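Local coordinates for cupin 2, conserved barrel domain protein (Novosphingobium aromaticivorans DSM 12444, PDB 3ES1) that is of unknown function but folds as a cupin, a small antiparallel beta-barrel domain, and occurs as a dimer of two like chains, at residues E111-L114 with A118-T121; L6-L11 with D44-L49. One frame throughout, in Å; residues are numbered along the deposited sequence.

How the contacts relate
Contact 1 pairs the neighbouring strands of one hairpin, whereas contact 2 sets the loop ahead of the first strand against a strand of the large antiparallel sheet. Their centres lie about 22 Å apart and they do not touch. Both are partly buried, but the centre of contact 1 lies farther out, about 18 Å from the centre of the chain against about 13 Å for contact 2, and contact 1 alone gains cover from the second subunit. In 111-114 with 118-121 a ladder of backbone hydrogen bonds divides a charged, watered face from one carrying Leu112. In 6-11 with 44-49 the contact is small, made by short polar side chains whose hydrogen bonds run to strands 27-39 and 79-86.

Contact 1 (E111-L114 with A118-T121); sequences ELEL and AKRT
Glu111 and Lys119 cross at a slant on one face of the small three-stranded sheet in which 110-113 is the middle strand, the lysine's aliphatic chain lying against the carboxylate. Lys119 CE comes 3.7 Å from Glu111 OE1, and CG and CD also lie close to the acid group. The lysine reaches it with CG between its backbone N and carbonyl carbon (chi1 65°), while Glu111 extends with CG anti to its own N (chi1 -179°). The charged ends stay apart: Glu111 OE2 and Lys119 NZ are 4.1 Å from each other, too far for a salt bridge, and a water that donates to OE2 accepts from NZ. A second water donates to the same OE2 at 2.6 Å and is hydrogen-bonded to Thr121 OG1, a small hydroxyl that suits this wet edge. Glu113 flanks the lysine too, its OE1 3.8 Å from Lys119 CD. Both glutamates form salt bridges through OE1 with Arg138 on the adjoining strand 136-138; the lysine lies against acids that already have a cationic partner. A leucine in place of Glu111 would probably leave both waters without their acceptor and take one carboxylate from Arg138.

The strands are the arms of an antiparallel beta hairpin within the cupin domain. Leu112 and Arg120 are a hydrogen-bonded pair: Leu112 N donates to Arg120 O at 2.8 Å and Arg120 N returns a bond to Leu112 O. Towards the turn, Leu114 N donates to Ala118 O at 2.8 Å. On the sheet's other face the apolar Leu112 packs on Ile128 and Trp137 as well as Phe29 of the second subunit, whereas Arg120 is long enough to form a salt bridge with Glu32 of that subunit.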
loop_
_atom_site.group_PDB
_atom_site.type_symbol
_atom_site.label_atom_id
_atom_site.label_comp_id
_atom_site.label_asym_id
_atom_site.label_seq_id
_atom_site.Cartn_x
_atom_site.Cartn_y
_atom_site.Cartn_z
ATOM N N GLU A 111 15.456 -8.119 5.754
ATOM C CA GLU A 111 15.263 -9.132 6.797
ATOM C C GLU A 111 14.218 -8.643 7.792
ATOM O O GLU A 111 14.383 -7.620 8.451
ATOM C CB GLU A 111 16.574 -9.365 7.545
ATOM C CG GLU A 111 16.471 -10.439 8.647
ATOM C CD GLU A 111 17.810 -10.986 8.979
ATOM O OE1 GLU A 111 18.498 -10.368 9.826
ATOM O OE2 GLU A 111 18.176 -12.006 8.357
ATOM N N LEU A 112 13.141 -9.392 7.887
ATOM C CA LEU A 112 12.118 -9.127 8.893
ATOM C C LEU A 112 12.342 -10.038 10.066
ATOM O O LEU A 112 12.268 -11.263 9.940
ATOM C CB LEU A 112 10.734 -9.355 8.316
ATOM C CG LEU A 112 9.502 -9.340 9.216
ATOM C CD1 LEU A 112 9.383 -8.000 9.976
ATOM C CD2 LEU A 112 8.281 -9.575 8.422
ATOM N N GLU A 113 12.539 -9.417 11.221
ATOM C CA GLU A 113 12.692 -10.146 12.487
ATOM C C GLU A 113 11.517 -9.870 13.417
ATOM O O GLU A 113 11.152 -8.704 13.659
ATOM C CB GLU A 113 14.002 -9.777 13.183
ATOM C CG GLU A 113 14.227 -10.567 14.463
ATOM C CD GLU A 113 15.576 -10.327 15.122
ATOM O OE1 GLU A 113 16.565 -10.004 14.401
ATOM O OE2 GLU A 113 15.644 -10.516 16.375
ATOM N N LEU A 114 10.967 -10.964 13.945
ATOM C CA LEU A 114 9.835 -10.926 14.873
ATOM C C LEU A 114 10.311 -11.286 16.271
ATOM O O LEU A 114 11.400 -10.904 16.645
ATOM C CB LEU A 114 8.724 -11.846 14.409
ATOM C CG LEU A 114 8.228 -11.602 12.968
ATOM C CD1 LEU A 114 7.094 -12.531 12.644
ATOM C CD2 LEU A 114 7.747 -10.204 12.738
ATOM N N ALA A 118 13.093 -14.999 15.571
ATOM C CA ALA A 118 12.491 -15.475 14.313
ATOM C C ALA A 118 12.707 -14.431 13.213
ATOM O O ALA A 118 12.451 -13.251 13.398
ATOM C CB ALA A 118 10.998 -15.784 14.479
ATOM N N LYS A 119 13.232 -14.851 12.088
ATOM C CA LYS A 119 13.378 -13.950 10.987
ATOM C C LYS A 119 13.433 -14.605 9.628
ATOM O O LYS A 119 13.755 -15.725 9.512
ATOM C CB LYS A 119 14.566 -13.051 11.172
ATOM C CG LYS A 119 15.834 -13.719 11.181
ATOM C CD LYS A 119 16.701 -13.048 12.157
ATOM C CE LYS A 119 18.108 -13.330 11.974
ATOM N NZ LYS A 119 18.489 -14.641 11.495
ATOM N N ARG A 120 13.122 -13.832 8.620
ATOM C CA ARG A 120 13.159 -14.237 7.188
ATOM C C ARG A 120 13.351 -13.050 6.294
ATOM O O ARG A 120 13.101 -11.923 6.682
ATOM C CB ARG A 120 11.835 -14.820 6.687
ATOM C CG ARG A 120 11.605 -16.110 7.167
ATOM C CD ARG A 120 10.294 -16.614 6.713
ATOM N NE ARG A 120 9.955 -17.646 7.660
ATOM C CZ ARG A 120 8.928 -18.455 7.564
ATOM N NH1 ARG A 120 8.047 -18.374 6.566
ATOM N NH2 ARG A 120 8.782 -19.302 8.531
ATOM N N THR A 121 13.768 -13.373 5.078
ATOM C CA THR A 121 14.052 -12.380 4.069
ATOM C C THR A 121 12.853 -12.181 3.153
ATOM O O THR A 121 12.221 -13.138 2.707
ATOM C CB THR A 121 15.305 -12.733 3.276
ATOM O OG1 THR A 121 16.470 -12.539 4.117
ATOM C CG2 THR A 121 15.419 -11.873 2.033
HETATM O O HOH W 1 16.442 -13.306 6.874
HETATM O O HOH W 2 19.796 -13.953 8.836
#

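Contact 2 (L6-L11 with D44-L49); sequences LSDSGL and DASFLL
Ser46, its CB directed at the loop from strand 45-53, touches Asp8 and Ser9, and the whole contact turns on its two side-chain atoms. CB comes first: it meets Ser9 CB at 4.0 Å and lies equally far from Ser9 N, a plain van der Waals touch between two of the smallest polar residues, which lets loop and strand approach closely. At the tip, OG stands anti to the backbone N of Ser46 (chi1 -176°), a setting that carries it to Asp8, whose CB is 3.4 Å away; OG also lies 3.7 Å from the backbone N atoms of Asp8 and Ser9. Nothing here is a hydrogen bond across the contact; the hydroxyl is hydrogen-bonded to Thr37 OG1 on strand 27-39, so this buried polar atom has its partner on the neighbouring strand.

The loop residues are held in a like manner by their own polar ends. Asp8 OD2 accepts a hydrogen bond from the backbone N of Met39 and forms a salt bridge with Arg38, while Ser9 OG pairs with Asp85 OD2 on strand 79-86 and receives a weak bond from Leu11 N at 3.3 Å.

Ser7 to Gly10 form a type I beta turn, closed by Gly10 N donating to Ser7 O at 2.8 Å. Gly10, the last residue of the turn, has a positive phi of 87°, where a side chain would press on the preceding carbonyl oxygen. A second bond, from Ser7 N to Leu11 O at 2.8 Å, spans the whole turn, drawing the loop into a compact bend. The arrangement is that of an N-terminal beta turn laid against the large antiparallel sheet of a cupin-like fold.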
loop_
_atom_site.group_PDB
_atom_site.type_symbol
_atom_site.label_atom_id
_atom_site.label_comp_id
_atom_site.label_asym_id
_atom_site.label_seq_id
_atom_site.Cartn_x
_atom_site.Cartn_y
_atom_site.Cartn_z
ATOM N N LEU A 6 18.397 13.498 -5.597
ATOM C CA LEU A 6 18.572 12.114 -5.149
ATOM C C LEU A 6 18.248 12.024 -3.664
ATOM O O LEU A 6 18.506 12.934 -2.896
ATOM C CB LEU A 6 20.032 11.685 -5.377
ATOM C CG LEU A 6 20.360 10.263 -5.707
ATOM C CD1 LEU A 6 19.573 9.820 -6.940
ATOM C CD2 LEU A 6 21.928 10.185 -5.879
ATOM N N SER A 7 17.628 10.914 -3.276
ATOM C CA SER A 7 17.365 10.610 -1.863
ATOM C C SER A 7 18.660 10.458 -1.058
ATOM O O SER A 7 19.750 10.153 -1.583
ATOM C CB SER A 7 16.546 9.321 -1.738
ATOM O OG SER A 7 15.272 9.433 -2.374
ATOM N N ASP A 8 18.530 10.693 0.237
ATOM C CA ASP A 8 19.692 10.606 1.142
ATOM C C ASP A 8 20.228 9.162 1.196
ATOM O O ASP A 8 21.310 8.916 1.705
ATOM C CB ASP A 8 19.364 11.119 2.550
ATOM C CG ASP A 8 19.161 12.642 2.594
ATOM O OD1 ASP A 8 19.533 13.323 1.624
ATOM O OD2 ASP A 8 18.627 13.170 3.601
ATOM N N SER A 9 19.439 8.206 0.685
ATOM C CA SER A 9 19.831 6.787 0.642
ATOM C C SER A 9 20.568 6.492 -0.652
ATOM O O SER A 9 21.074 5.393 -0.858
ATOM C CB SER A 9 18.590 5.906 0.639
ATOM O OG SER A 9 17.757 6.330 -0.436
ATOM N N GLY A 10 20.601 7.486 -1.525
ATOM C CA GLY A 10 21.186 7.323 -2.876
ATOM C C GLY A 10 20.250 6.796 -3.938
ATOM O O GLY A 10 20.639 6.645 -5.125
ATOM N N LEU A 11 19.028 6.537 -3.509
ATOM C CA LEU A 11 17.926 6.095 -4.407
ATOM C C LEU A 11 17.121 7.274 -4.981
ATOM O O LEU A 11 17.152 8.379 -4.444
ATOM C CB LEU A 11 16.995 5.156 -3.653
ATOM C CG LEU A 11 17.578 3.838 -3.165
ATOM C CD1 LEU A 11 16.547 3.040 -2.369
ATOM C CD2 LEU A 11 18.044 3.036 -4.369
ATOM N N ASP A 44 20.029 5.437 10.293
ATOM C CA ASP A 44 19.690 4.052 9.898
ATOM C C ASP A 44 18.811 3.923 8.656
ATOM O O ASP A 44 18.843 2.900 7.982
ATOM C CB ASP A 44 19.039 3.318 11.060
ATOM C CG ASP A 44 20.000 3.177 12.267
ATOM O OD1 ASP A 44 21.167 2.874 12.034
ATOM O OD2 ASP A 44 19.583 3.398 13.396
ATOM N N ALA A 45 18.029 4.966 8.409
ATOM C CA ALA A 45 16.991 4.986 7.351
ATOM C C ALA A 45 16.758 6.411 6.821
ATOM O O ALA A 45 17.070 7.407 7.477
ATOM C CB ALA A 45 15.632 4.363 7.844
ATOM N N SER A 46 16.303 6.457 5.576
ATOM C CA SER A 46 15.938 7.707 4.902
ATOM C C SER A 46 14.460 7.512 4.503
ATOM O O SER A 46 14.093 6.489 3.934
ATOM C CB SER A 46 16.866 7.877 3.713
ATOM O OG SER A 46 16.670 9.085 3.044
ATOM N N PHE A 47 13.604 8.451 4.868
ATOM C CA PHE A 47 12.153 8.249 4.710
ATOM C C PHE A 47 11.387 9.393 4.037
ATOM O O PHE A 47 11.861 10.516 3.936
ATOM C CB PHE A 47 11.518 7.906 6.075
ATOM C CG PHE A 47 11.022 9.093 6.839
ATOM C CD1 PHE A 47 11.892 10.023 7.370
ATOM C CD2 PHE A 47 9.678 9.271 7.028
ATOM C CE1 PHE A 47 11.399 11.126 8.044
ATOM C CE2 PHE A 47 9.192 10.357 7.697
ATOM C CZ PHE A 47 10.031 11.268 8.223
ATOM N N LEU A 48 10.174 9.048 3.551
ATOM C CA LEU A 48 9.230 10.032 3.028
ATOM C C LEU A 48 7.821 9.684 3.338
ATOM O O LEU A 48 7.346 8.638 2.905
ATOM C CB LEU A 48 9.382 10.185 1.500
ATOM C CG LEU A 48 8.485 11.124 0.680
ATOM C CD1 LEU A 48 8.704 12.615 1.057
ATOM C CD2 LEU A 48 8.669 10.926 -0.844
ATOM N N LEU A 49 7.140 10.581 4.065
ATOM C CA LEU A 49 5.661 10.514 4.221
ATOM C C LEU A 49 4.982 10.858 2.913
ATOM O O LEU A 49 5.310 11.849 2.272
ATOM C CB LEU A 49 5.207 11.467 5.330
ATOM C CG LEU A 49 3.741 11.499 5.667
ATOM C CD1 LEU A 49 3.233 10.099 5.976
ATOM C CD2 LEU A 49 3.482 12.502 6.759
#